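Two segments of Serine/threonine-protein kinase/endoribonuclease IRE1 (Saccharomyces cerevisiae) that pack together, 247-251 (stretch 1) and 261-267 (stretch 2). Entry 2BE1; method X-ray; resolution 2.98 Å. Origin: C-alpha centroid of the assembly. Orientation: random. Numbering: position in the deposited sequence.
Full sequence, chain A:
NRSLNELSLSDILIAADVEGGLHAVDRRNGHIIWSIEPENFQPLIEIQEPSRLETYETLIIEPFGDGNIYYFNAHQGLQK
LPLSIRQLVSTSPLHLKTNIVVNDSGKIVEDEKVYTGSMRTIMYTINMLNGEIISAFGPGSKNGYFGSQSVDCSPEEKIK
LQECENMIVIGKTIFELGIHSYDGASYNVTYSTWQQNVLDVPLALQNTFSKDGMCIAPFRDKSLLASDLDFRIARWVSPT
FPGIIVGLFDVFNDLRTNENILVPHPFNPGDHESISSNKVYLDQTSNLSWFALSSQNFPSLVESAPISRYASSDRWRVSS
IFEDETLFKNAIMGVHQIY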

ATOM      1  N   GLY A 247       7.525  15.783 -13.569  1.00 23.81           N
ATOM      2  CA  GLY A 247       6.438  14.973 -14.151  1.00 24.00           C
ATOM      3  C   GLY A 247       5.841  15.530 -15.443  1.00 25.06           C
ATOM      4  O   GLY A 247       5.609  16.770 -15.561  1.00 25.35           O
ATOM      5  N   LEU A 248       5.576  14.641 -16.422  1.00 25.12           N
ATOM      6  CA  LEU A 248       5.123  15.159 -17.744  1.00 25.74           C
ATOM      7  C   LEU A 248       4.004  14.382 -18.515  1.00 26.80           C
ATOM      8  O   LEU A 248       4.218  13.217 -18.927  1.00 27.80           O
ATOM      9  CB  LEU A 248       6.363  15.350 -18.617  1.00 24.65           C
ATOM     10  CG  LEU A 248       6.121  16.430 -19.650  1.00 24.68           C
ATOM     11  CD1 LEU A 248       5.562  17.589 -18.918  1.00 26.42           C
ATOM     12  CD2 LEU A 248       7.405  16.865 -20.357  1.00 24.42           C
ATOM     13  N   PHE A 249       2.820  14.964 -18.743  1.00 27.59           N
ATOM     14  CA  PHE A 249       1.787  14.112 -19.440  1.00 28.49           C
ATOM     15  C   PHE A 249       1.276  14.621 -20.755  1.00 29.39           C
ATOM     16  O   PHE A 249       0.993  15.820 -20.898  1.00 29.22           O
ATOM     17  CB  PHE A 249       0.589  13.842 -18.583  1.00 28.02           C
ATOM     18  CG  PHE A 249       0.907  13.148 -17.307  1.00 29.22           C
ATOM     19  CD1 PHE A 249       0.991  13.854 -16.090  1.00 29.44           C
ATOM     20  CD2 PHE A 249       1.100  11.774 -17.292  1.00 29.51           C
ATOM     21  CE1 PHE A 249       1.257  13.174 -14.867  1.00 29.46           C
ATOM     22  CE2 PHE A 249       1.374  11.083 -16.083  1.00 28.98           C
ATOM     23  CZ  PHE A 249       1.472  11.793 -14.866  1.00 29.64           C
ATOM     24  N   ASP A 250       1.169  13.696 -21.718  1.00 31.03           N
ATOM     25  CA  ASP A 250       0.483  13.933 -23.011  1.00 32.78           C
ATOM     26  C   ASP A 250      -1.003  13.864 -22.725  1.00 33.56           C
ATOM     27  O   ASP A 250      -1.402  13.142 -21.825  1.00 33.94           O
ATOM     28  CB  ASP A 250       0.914  12.909 -24.073  1.00 32.16           C
ATOM     29  CG  ASP A 250       2.141  13.376 -24.869  1.00 35.59           C
ATOM     30  OD1 ASP A 250       2.524  14.551 -24.724  1.00 37.34           O
ATOM     31  OD2 ASP A 250       2.751  12.614 -25.665  1.00 38.59           O
ATOM     32  N   VAL A 251      -1.827  14.650 -23.407  1.00 35.14           N
ATOM     33  CA  VAL A 251      -3.301  14.438 -23.284  1.00 36.81           C
ATOM     34  C   VAL A 251      -4.010  14.077 -24.618  1.00 37.80           C
ATOM     35  O   VAL A 251      -3.963  14.793 -25.568  1.00 37.78           O
ATOM     36  CB  VAL A 251      -4.059  15.532 -22.368  1.00 36.48           C
ATOM     37  CG1 VAL A 251      -3.215  16.714 -22.081  1.00 37.15           C
ATOM     38  CG2 VAL A 251      -5.387  15.959 -22.928  1.00 35.32           C
ATOM     39  N   ILE A 261      -8.415  11.717 -22.059  1.00 52.52           N
ATOM     40  CA  ILE A 261      -7.579  10.740 -21.402  1.00 49.01           C
ATOM     41  C   ILE A 261      -6.102  11.110 -21.408  1.00 46.53           C
ATOM     42  O   ILE A 261      -5.552  11.466 -22.431  1.00 46.37           O
ATOM     43  CB  ILE A 261      -7.790   9.361 -21.966  1.00 49.10           C
ATOM     44  CG1 ILE A 261      -6.439   8.706 -22.171  1.00 49.94           C
ATOM     45  CG2 ILE A 261      -8.656   9.380 -23.246  1.00 48.47           C
ATOM     46  CD1 ILE A 261      -6.476   7.238 -21.853  1.00 54.89           C
ATOM     47  N   LEU A 262      -5.443  11.022 -20.269  1.00 43.57           N
ATOM     48  CA  LEU A 262      -4.056  11.429 -20.271  1.00 40.48           C
ATOM     49  C   LEU A 262      -3.008  10.289 -20.130  1.00 39.72           C
ATOM     50  O   LEU A 262      -3.196   9.288 -19.423  1.00 39.84           O
ATOM     51  CB  LEU A 262      -3.887  12.598 -19.318  1.00 39.57           C
ATOM     52  CG  LEU A 262      -3.694  12.364 -17.860  1.00 36.71           C
ATOM     53  CD1 LEU A 262      -2.243  12.238 -17.773  1.00 36.08           C
ATOM     54  CD2 LEU A 262      -4.112  13.545 -17.083  1.00 36.26           C
ATOM     55  N   VAL A 263      -1.922  10.413 -20.865  1.00 38.70           N
ATOM     56  CA  VAL A 263      -0.905   9.376 -20.866  1.00 38.66           C
ATOM     57  C   VAL A 263       0.513  10.019 -20.718  1.00 39.22           C
ATOM     58  O   VAL A 263       0.692  11.209 -21.065  1.00 39.72           O
ATOM     59  CB  VAL A 263      -1.054   8.440 -22.110  1.00 38.71           C
ATOM     60  CG1 VAL A 263      -2.234   8.850 -22.999  1.00 37.52           C
ATOM     61  CG2 VAL A 263       0.213   8.401 -22.913  1.00 38.23           C
ATOM     62  N   PRO A 264       1.508   9.292 -20.116  1.00 39.22           N
ATOM     63  CA  PRO A 264       2.786   9.980 -19.887  1.00 38.95           C
ATOM     64  C   PRO A 264       3.450  10.220 -21.181  1.00 39.42           C
ATOM     65  O   PRO A 264       3.316   9.407 -22.107  1.00 38.85           O
ATOM     66  CB  PRO A 264       3.602   8.968 -19.090  1.00 39.02           C
ATOM     67  CG  PRO A 264       3.036   7.649 -19.478  1.00 38.99           C
ATOM     68  CD  PRO A 264       1.547   7.918 -19.580  1.00 39.22           C
ATOM     69  N   HIS A 265       4.136  11.355 -21.235  1.00 40.65           N
ATOM     70  CA  HIS A 265       4.908  11.753 -22.397  1.00 42.03           C
ATOM     71  C   HIS A 265       6.159  10.861 -22.504  1.00 44.43           C
ATOM     72  O   HIS A 265       6.826  10.678 -21.503  1.00 43.77           O
ATOM     73  CB  HIS A 265       5.292  13.212 -22.259  1.00 40.92           C
ATOM     74  CG  HIS A 265       5.925  13.775 -23.486  1.00 38.70           C
ATOM     75  ND1 HIS A 265       7.146  13.355 -23.953  1.00 38.98           N
ATOM     76  CD2 HIS A 265       5.505  14.711 -24.352  1.00 36.72           C
ATOM     77  CE1 HIS A 265       7.470  14.023 -25.041  1.00 37.36           C
ATOM     78  NE2 HIS A 265       6.482  14.848 -25.306  1.00 37.16           N
ATOM     79  N   PRO A 266       6.482  10.316 -23.707  1.00 47.68           N
ATOM     80  CA  PRO A 266       7.477   9.238 -23.779  1.00 51.48           C
ATOM     81  C   PRO A 266       8.786   9.814 -23.364  1.00 56.36           C
ATOM     82  O   PRO A 266       8.800  10.933 -22.900  1.00 56.61           O
ATOM     83  CB  PRO A 266       7.492   8.841 -25.260  1.00 50.70           C
ATOM     84  CG  PRO A 266       6.871   9.962 -25.983  1.00 48.46           C
ATOM     85  CD  PRO A 266       5.975  10.685 -25.046  1.00 47.65           C
ATOM     86  N   PHE A 267       9.887   9.081 -23.468  1.00 63.10           N
ATOM     87  CA  PHE A 267      11.223   9.781 -23.402  1.00 69.92           C
ATOM     88  C   PHE A 267      12.354   9.190 -24.323  1.00 72.93           C
ATOM     89  O   PHE A 267      12.547   7.951 -24.418  1.00 73.30           O
ATOM     90  CB  PHE A 267      11.675  10.096 -21.933  1.00 71.00           C
ATOM     91  CG  PHE A 267      12.678   9.123 -21.386  1.00 73.59           C
ATOM     92  CD1 PHE A 267      14.060   9.373 -21.570  1.00 74.80           C
ATOM     93  CD2 PHE A 267      12.251   7.944 -20.714  1.00 74.99           C
ATOM     94  CE1 PHE A 267      15.013   8.479 -21.091  1.00 75.84           C
ATOM     95  CE2 PHE A 267      13.192   7.017 -20.202  1.00 76.48           C
ATOM     96  CZ  PHE A 267      14.583   7.280 -20.388  1.00 76.13           C
TER

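Two antiparallel strands, 247-251 and 261-264, are joined through their backbones, and the side chains fill in around that ladder; together the stretches bury 463 Å² against each other. At the centre D250 and V263 form a hydrogen-bonded pair. V263 N donates to D250 O at 2.9 Å with good geometry, whereas D250 N approaches V263 O to 2.6 Å at an angle of only 127°, so this second bond is short but weak. The two carbonyl oxygens, D250 O and V263 O, lie 2.9 Å apart; both are acceptors, so no bond joins them. The CA of L262 also lies 3.5 Å from D250 O, a CA-H...O contact that supplements the ladder.

The third hydrogen bond is the straightest: H265 N donates a hydrogen bond to L248 O at 3.0 Å and 176°, carrying the pairing one step past the end of the second strand. Between these bonded positions stands F249 opposite P264, a non-hydrogen-bonded pair. This place suits proline, which has no amide proton to offer, and the register asks for none from it in this pairing.

F249 is the main apolar residue of the first strand. Its CA-to-CB bond points sideways, and chi1 near -59° (m) with chi2 near 101° holds the near part of the ring, CG and CD2, against the neighbouring strand, while the rest of the ring extends beyond it. There F249 CG meets L262 CD1 at 3.3 Å, a very tight contact, while F249 CD2 lies 4.2 Å from P264 CB. The near part of the ring touches both of these neighbours at once, and its burial suits a side chain with no polar group to satisfy.

L262 shares a face of the sheet with V251, and V251 CB packs 4.2 Å from L262 CB. Although the CA-to-CB bond of L262 points to that face, the end of the side chain comes nearer the first strand. Its chi1 of 84° and chi2 of 89°, both p, bring CD1 to the phenylalanine ring. The compact, branched V251 fills space beside the leucine without needing to reach far; its chi1 of 14° lies between the usual wells, as does the 0° of V263.

D250 and V263 project from the other face. With chi1 at -89° (m) and chi2 at -10°, the aspartate carboxylate lies beside H265 and P266, which follow the second strand; D250 OD1 comes 3.0 Å from H265 CD2 and D250 OD2 lies 3.8 Å from P266 CD. Neither is a hydrogen bond; both oxygens are satisfied elsewhere in the structure, which helps make a buried acid tolerable. D250 nonetheless has more area covered by the partner stretch than any other residue here.

H265, with chi1 at -172° (t) and chi2 at -66°, turns its imidazole so that ND1 donates to P266 O at 3.1 Å, bracing the local loop, while H265 CB sits 4.2 Å from L248 CG. Histidine thus joins the contact through its backbone amide, its CB and its ring together.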